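Local coordinates for putative OMPA family lipoprotein (Burkholderia pseudomallei, PDB 4B5C), which probably acts in the Tol-Pal system, which helps maintain outer membrane integrity and supports outer membrane invagination during cell division, at residues Arg75-Ser78 against Glu79-Leu82. Sequence-based numbering, arbitrary orientation.
Sequences RGTS and EYNL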
loop_
_atom_site.group_PDB
_atom_site.type_symbol
_atom_site.label_atom_id
_atom_site.label_comp_id
_atom_site.label_asym_id
_atom_site.label_seq_id
_atom_site.Cartn_x
_atom_site.Cartn_y
_atom_site.Cartn_z
ATOM N N ARG A 75 15.138 6.021 8.260
ATOM C CA ARG A 75 16.311 6.578 7.589
ATOM C C ARG A 75 15.958 7.680 6.587
ATOM O O ARG A 75 15.100 7.501 5.722
ATOM C CB ARG A 75 17.126 5.469 6.922
ATOM C CG ARG A 75 17.830 4.559 7.917
ATOM C CD ARG A 75 18.438 3.347 7.234
ATOM N NE ARG A 75 17.416 2.444 6.717
ATOM C CZ ARG A 75 17.676 1.257 6.180
ATOM N NH1 ARG A 75 18.928 0.829 6.091
ATOM N NH2 ARG A 75 16.686 0.497 5.733
ATOM N N GLY A 76 16.631 8.820 6.716
ATOM C CA GLY A 76 16.385 9.969 5.860
ATOM C C GLY A 76 15.521 11.015 6.540
ATOM O O GLY A 76 14.924 10.751 7.586
ATOM N N THR A 77 15.451 12.203 5.946
ATOM C CA THR A 77 14.669 13.295 6.514
ATOM C C THR A 77 13.177 13.004 6.420
ATOM O O THR A 77 12.758 12.106 5.690
ATOM C CB THR A 77 14.968 14.635 5.805
ATOM O OG1 THR A 77 14.557 14.560 4.435
ATOM C CG2 THR A 77 16.456 14.955 5.867
ATOM N N SER A 78 12.377 13.761 7.165
ATOM C CA SER A 78 10.926 13.627 7.091
ATOM C C SER A 78 10.415 14.029 5.713
ATOM O O SER A 78 9.645 13.301 5.086
ATOM C CB SER A 78 10.250 14.470 8.172
ATOM O OG SER A 78 10.575 13.985 9.467
ATOM N N GLU A 79 10.852 15.194 5.247
ATOM C CA GLU A 79 10.485 15.685 3.926
ATOM C C GLU A 79 10.745 14.624 2.868
ATOM O O GLU A 79 9.879 14.332 2.044
ATOM C CB GLU A 79 11.276 16.948 3.593
ATOM C CG GLU A 79 11.413 17.210 2.105
ATOM C CD GLU A 79 12.783 17.750 1.734
ATOM O OE1 GLU A 79 13.283 18.645 2.447
ATOM O OE2 GLU A 79 13.362 17.273 0.733
ATOM N N TYR A 80 11.941 14.044 2.901
ATOM C CA TYR A 80 12.328 13.034 1.923
ATOM C C TYR A 80 11.434 11.796 1.977
ATOM O O TYR A 80 10.964 11.314 0.944
ATOM C CB TYR A 80 13.790 12.632 2.119
ATOM C CG TYR A 80 14.263 11.567 1.155
ATOM C CD1 TYR A 80 14.074 10.219 1.430
ATOM C CD2 TYR A 80 14.894 11.910 -0.033
ATOM C CE1 TYR A 80 14.505 9.243 0.551
ATOM C CE2 TYR A 80 15.328 10.941 -0.919
ATOM C CZ TYR A 80 15.131 9.611 -0.622
ATOM O OH TYR A 80 15.562 8.645 -1.503
ATOM N N ASN A 81 11.206 11.283 3.181
ATOM C CA ASN A 81 10.380 10.093 3.362
ATOM C C ASN A 81 8.909 10.341 3.053
ATOM O O ASN A 81 8.198 9.442 2.608
ATOM C CB ASN A 81 10.548 9.529 4.774
ATOM C CG ASN A 81 11.873 8.816 4.957
ATOM O OD1 ASN A 81 12.251 7.970 4.146
ATOM N ND2 ASN A 81 12.595 9.165 6.017
ATOM N N LEU A 82 8.453 11.564 3.290
ATOM C CA LEU A 82 7.092 11.924 2.926
ATOM C C LEU A 82 6.923 11.765 1.417
ATOM O O LEU A 82 5.885 11.296 0.947
ATOM C CB LEU A 82 6.768 13.355 3.362
ATOM C CG LEU A 82 5.345 13.852 3.092
ATOM C CD1 LEU A 82 4.320 12.996 3.821
ATOM C CD2 LEU A 82 5.201 15.310 3.493
#
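Thr77 caps the first turn of helix 78-98: its OG1 accepts from Tyr80 N at 3.1 Å, with an N-H...O angle of 154°. A chi1 of 64° sets the hydroxyl between the backbone N and the carbonyl carbon, turned back over the start of the helix. The first helical backbone bonds follow, Asn81 N to Thr77 O at 3.1 Å and Leu82 N to Ser78 O at 2.8 Å. The buried Asn81 side chain ties the preceding loop to this turn. With CG beside its own backbone N (chi1 -74°), it extends ND2 to Arg75 O, 3.0 Å away; the acceptor lies in the plane of the Asn81 amide, whereas the donor sits well above the Arg75 carbonyl plane. Side-chain packing involves few atoms but is close: Tyr80 CB lies 3.1 Å from Thr77 OG1, and the two side chains cross nearly at right angles. The Tyr80 ring leads away to Asp39, its OH hydrogen-bonded there, and presents its edge to Asn81 OD1. Arg75 leads away from the helix start, in a salt bridge with Asp73 and a cation-pi contact with Trp126, while Gly76 O accepts from Lys113. A threonine N-cap thus starts the long helix after strand 66-71 in the OmpA-like domain.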